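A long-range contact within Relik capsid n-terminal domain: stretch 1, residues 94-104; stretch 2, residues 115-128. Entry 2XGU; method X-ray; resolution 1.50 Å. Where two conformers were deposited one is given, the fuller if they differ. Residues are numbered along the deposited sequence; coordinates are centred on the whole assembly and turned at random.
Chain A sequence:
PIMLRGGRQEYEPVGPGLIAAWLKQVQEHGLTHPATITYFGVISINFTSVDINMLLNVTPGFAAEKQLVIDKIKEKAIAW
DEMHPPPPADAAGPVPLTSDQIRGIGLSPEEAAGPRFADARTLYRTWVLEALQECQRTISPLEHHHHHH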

# COMPACT_ATOMS: atom_id res chain seq x y z
N PRO A 94 -6.64 -10.46 -23.87
CA PRO A 94 -6.74 -9.09 -23.35
C PRO A 94 -5.39 -8.41 -23.35
O PRO A 94 -4.45 -8.94 -22.76
N VAL A 95 -5.29 -7.26 -24.00
CA VAL A 95 -4.03 -6.53 -24.05
C VAL A 95 -3.75 -5.85 -22.72
O VAL A 95 -4.57 -5.07 -22.24
N PRO A 96 -2.60 -6.18 -22.10
CA PRO A 96 -2.11 -5.57 -20.86
C PRO A 96 -1.75 -4.11 -21.10
O PRO A 96 -1.54 -3.70 -22.25
N LEU A 97 -1.66 -3.33 -20.04
CA LEU A 97 -1.61 -1.89 -20.20
C LEU A 97 -0.30 -1.25 -19.74
O LEU A 97 0.44 -1.83 -18.94
N THR A 98 -0.02 -0.06 -20.27
CA THR A 98 1.12 0.72 -19.81
C THR A 98 0.76 1.42 -18.51
O THR A 98 -0.42 1.54 -18.15
N SER A 99 1.76 1.92 -17.80
CA SER A 99 1.46 2.65 -16.58
C SER A 99 0.64 3.90 -16.87
O SER A 99 -0.22 4.27 -16.06
N ASP A 100 0.88 4.55 -18.01
CA ASP A 100 0.10 5.76 -18.33
C ASP A 100 -1.38 5.40 -18.43
O ASP A 100 -2.23 6.10 -17.88
N GLN A 101 -1.67 4.28 -19.08
CA GLN A 101 -3.05 3.82 -19.22
C GLN A 101 -3.65 3.44 -17.87
O GLN A 101 -4.80 3.75 -17.58
N ILE A 102 -2.87 2.75 -17.04
CA ILE A 102 -3.34 2.38 -15.71
C ILE A 102 -3.68 3.62 -14.88
O ILE A 102 -4.69 3.64 -14.17
N ARG A 103 -2.87 4.68 -15.02
CA ARG A 103 -3.07 5.95 -14.29
C ARG A 103 -4.15 6.85 -14.92
O ARG A 103 -4.40 7.95 -14.41
N GLY A 104 -4.74 6.41 -16.02
CA GLY A 104 -5.80 7.16 -16.69
C GLY A 104 -5.34 8.37 -17.50
O GLY A 104 -6.14 9.26 -17.81
N PRO A 115 -14.73 -1.61 -20.04
CA PRO A 115 -14.24 -2.93 -19.63
C PRO A 115 -12.74 -3.10 -19.83
O PRO A 115 -12.12 -3.82 -19.05
N ARG A 116 -12.17 -2.46 -20.85
CA ARG A 116 -10.75 -2.57 -21.13
C ARG A 116 -9.91 -2.13 -19.93
O ARG A 116 -8.76 -2.54 -19.77
N PHE A 117 -10.50 -1.27 -19.09
CA PHE A 117 -9.78 -0.68 -17.96
C PHE A 117 -10.30 -1.13 -16.59
O PHE A 117 -9.92 -0.56 -15.57
N ALA A 118 -11.14 -2.16 -16.56
CA ALA A 118 -11.74 -2.63 -15.30
C ALA A 118 -10.69 -3.10 -14.29
O ALA A 118 -10.68 -2.67 -13.14
N ASP A 119 -9.82 -4.01 -14.71
CA ASP A 119 -8.72 -4.41 -13.86
C ASP A 119 -7.76 -3.24 -13.62
O ASP A 119 -7.23 -3.08 -12.52
N ALA A 120 -7.54 -2.41 -14.64
CA ALA A 120 -6.58 -1.32 -14.53
C ALA A 120 -6.94 -0.30 -13.45
O ALA A 120 -6.07 0.15 -12.72
N ARG A 121 -8.22 0.07 -13.37
CA ARG A 121 -8.63 1.05 -12.36
C ARG A 121 -8.48 0.46 -10.97
O ARG A 121 -8.20 1.18 -10.03
N THR A 122 -8.68 -0.86 -10.85
CA THR A 122 -8.49 -1.54 -9.57
C THR A 122 -7.01 -1.49 -9.16
O THR A 122 -6.67 -1.26 -8.00
N LEU A 123 -6.14 -1.70 -10.14
CA LEU A 123 -4.70 -1.67 -9.90
C LEU A 123 -4.23 -0.25 -9.56
O LEU A 123 -3.39 -0.07 -8.67
N TYR A 124 -4.78 0.74 -10.23
CA TYR A 124 -4.38 2.12 -9.94
C TYR A 124 -4.80 2.53 -8.53
O TYR A 124 -4.03 3.19 -7.81
N ARG A 125 -6.01 2.16 -8.14
CA ARG A 125 -6.47 2.41 -6.78
C ARG A 125 -5.52 1.77 -5.77
O ARG A 125 -5.17 2.40 -4.77
N THR A 126 -5.09 0.54 -6.05
CA THR A 126 -4.09 -0.12 -5.23
C THR A 126 -2.79 0.68 -5.13
O THR A 126 -2.28 0.89 -4.03
N TRP A 127 -2.27 1.16 -6.26
CA TRP A 127 -1.06 1.99 -6.24
C TRP A 127 -1.23 3.25 -5.39
O TRP A 127 -0.35 3.59 -4.60
N VAL A 128 -2.36 3.93 -5.54
CA VAL A 128 -2.59 5.18 -4.81
C VAL A 128 -2.70 4.91 -3.30
O VAL A 128 -2.10 5.62 -2.49

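This is a mainly apolar contact in which a short helix, 99-102, and the loop before it pack against the helix 118-128, with no clear direct hydrogen bond between them and one water joining two side chains. The backbones come closest at Ile102 and Ala120, whose CA atoms are 5.1 Å apart; the small Ala120 side chain points toward stretch 1. Ile102 (chi1 m, chi2 t) is the knob, seated among Ala120, Leu123, Tyr124 and Trp127. Its CD1 lies 3.8 Å from Leu123 CD2, and its CG2 sits over the six-membered ring of Trp127 (chi1 m), 4.0 Å from the centroid and 22° off the normal, evidence for a CH-pi contact. Ser99 CB meets the edge of the same indole, 4.1 Å from Trp127 CH2.

Leu97 (m, t) points toward the helix, placing CD1 3.5 Å from Ala120 CB and 3.7 Å from Phe117 CD1. Arg116, extended with chi1 to chi3 all t, brings its end nearer, with NE 4.1 Å from Val95 CG2; that NE has no polar partner in the model.

Tyr124 (t) receives Arg103 CA over its ring face, 3.8 Å from the centroid and 8° off the normal. Water 1 accepts from Arg103 NE at 2.9 Å and donates to Tyr124 OH at 2.6 Å, bridging the stretches.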

# COMPACT_ATOMS: atom_id res chain seq x y z
CB PRO A 94 -7.20 -9.29 -21.89
CG PRO A 94 -7.38 -10.76 -21.70
CD PRO A 94 -6.66 -11.46 -22.80
CB VAL A 95 -4.03 -5.48 -25.19
CG1 VAL A 95 -3.96 -6.17 -26.54
CG2 VAL A 95 -5.26 -4.59 -25.09
CB PRO A 96 -0.83 -6.37 -20.56
CG PRO A 96 -0.96 -7.62 -21.32
CD PRO A 96 -1.74 -7.29 -22.55
CB LEU A 97 -2.79 -1.25 -19.49
CG LEU A 97 -4.15 -1.72 -20.03
CD1 LEU A 97 -5.27 -1.35 -19.09
CD2 LEU A 97 -4.41 -1.14 -21.41
CB THR A 98 1.51 1.82 -20.82
OG1 THR A 98 0.46 2.79 -20.87
CG2 THR A 98 1.75 1.24 -22.22
CB SER A 99 2.71 2.99 -15.76
OG SER A 99 3.49 4.00 -16.36
CB ASP A 100 0.57 6.38 -19.65
CG ASP A 100 1.75 7.34 -19.48
OD1 ASP A 100 2.09 7.71 -18.34
OD2 ASP A 100 2.32 7.74 -20.52
CB GLN A 101 -3.11 2.62 -20.18
CG GLN A 101 -2.81 3.00 -21.63
CD GLN A 101 -2.78 1.81 -22.56
OE1 GLN A 101 -3.48 1.77 -23.58
NE2 GLN A 101 -1.95 0.82 -22.24
CB ILE A 102 -2.32 1.45 -15.01
CG1 ILE A 102 -2.30 0.08 -15.69
CG2 ILE A 102 -2.61 1.30 -13.52
CD1 ILE A 102 -1.02 -0.70 -15.44
CB ARG A 103 -1.75 6.71 -14.23
CG ARG A 103 -0.63 6.04 -13.43
CD ARG A 103 0.73 6.69 -13.69
NE ARG A 103 0.81 8.03 -13.12
CZ ARG A 103 1.82 8.87 -13.34
NH1 ARG A 103 2.84 8.52 -14.11
NH2 ARG A 103 1.80 10.07 -12.77
CB PRO A 115 -14.99 -3.89 -20.56
CG PRO A 115 -16.25 -3.17 -20.89
CD PRO A 115 -15.89 -1.72 -20.95
CB ARG A 116 -10.37 -1.74 -22.36
CG ARG A 116 -8.91 -1.82 -22.74
CD ARG A 116 -8.56 -0.90 -23.91
NE ARG A 116 -7.15 -1.04 -24.29
CZ ARG A 116 -6.47 -0.13 -24.98
NH1 ARG A 116 -7.06 1.00 -25.35
NH2 ARG A 116 -5.19 -0.34 -25.28
CB PHE A 117 -9.80 0.85 -18.08
CG PHE A 117 -9.09 1.37 -19.30
CD1 PHE A 117 -7.71 1.43 -19.33
CD2 PHE A 117 -9.80 1.78 -20.41
CE1 PHE A 117 -7.05 1.90 -20.46
CE2 PHE A 117 -9.15 2.26 -21.53
CZ PHE A 117 -7.77 2.31 -21.56
CB ALA A 118 -12.75 -3.74 -15.57
CB ASP A 119 -7.98 -5.62 -14.43
CG ASP A 119 -6.82 -6.05 -13.58
OD1 ASP A 119 -7.05 -6.43 -12.41
OD2 ASP A 119 -5.68 -5.97 -14.07
CB ALA A 120 -6.42 -0.62 -15.86
CB ARG A 121 -10.06 1.55 -12.61
CG ARG A 121 -11.13 0.47 -12.55
CD ARG A 121 -12.49 1.10 -12.81
NE ARG A 121 -13.45 0.11 -13.29
CZ ARG A 121 -14.10 -0.72 -12.49
NH1 ARG A 121 -13.90 -0.67 -11.18
NH2 ARG A 121 -14.96 -1.61 -13.00
CB THR A 122 -8.90 -3.02 -9.68
OG1 THR A 122 -10.21 -3.11 -10.26
CG2 THR A 122 -8.92 -3.65 -8.30
CB LEU A 123 -3.96 -2.20 -11.13
CG LEU A 123 -2.44 -2.21 -11.00
CD1 LEU A 123 -1.99 -3.11 -9.85
CD2 LEU A 123 -1.79 -2.66 -12.31
CB TYR A 124 -4.97 3.10 -10.96
CG TYR A 124 -4.51 4.54 -10.79
CD1 TYR A 124 -3.17 4.83 -10.58
CD2 TYR A 124 -5.41 5.59 -10.85
CE1 TYR A 124 -2.73 6.14 -10.44
CE2 TYR A 124 -4.99 6.90 -10.72
CZ TYR A 124 -3.64 7.17 -10.50
OH TYR A 124 -3.20 8.47 -10.37
CB ARG A 125 -7.90 1.90 -6.58
CG ARG A 125 -8.39 1.97 -5.14
CD ARG A 125 -9.83 1.47 -5.03
NE ARG A 125 -10.26 1.43 -3.63
CZ ARG A 125 -10.01 0.44 -2.79
NH1 ARG A 125 -9.34 -0.64 -3.21
NH2 ARG A 125 -10.42 0.51 -1.53
CB THR A 126 -3.83 -1.54 -5.76
OG1 THR A 126 -4.99 -2.34 -5.51
CG2 THR A 126 -2.62 -2.16 -5.08
CB TRP A 127 -0.69 2.44 -7.67
CG TRP A 127 -0.14 1.34 -8.55
CD1 TRP A 127 0.06 0.04 -8.22
CD2 TRP A 127 0.25 1.48 -9.92
NE1 TRP A 127 0.57 -0.65 -9.30
CE2 TRP A 127 0.69 0.21 -10.36
CE3 TRP A 127 0.27 2.54 -10.83
CZ2 TRP A 127 1.15 -0.02 -11.65
CZ3 TRP A 127 0.73 2.32 -12.12
CH2 TRP A 127 1.17 1.05 -12.51
CB VAL A 128 -3.85 5.90 -5.34
CG1 VAL A 128 -4.16 7.14 -4.52
CG2 VAL A 128 -3.64 6.29 -6.80
O HOH W 1 -0.91 9.44 -11.25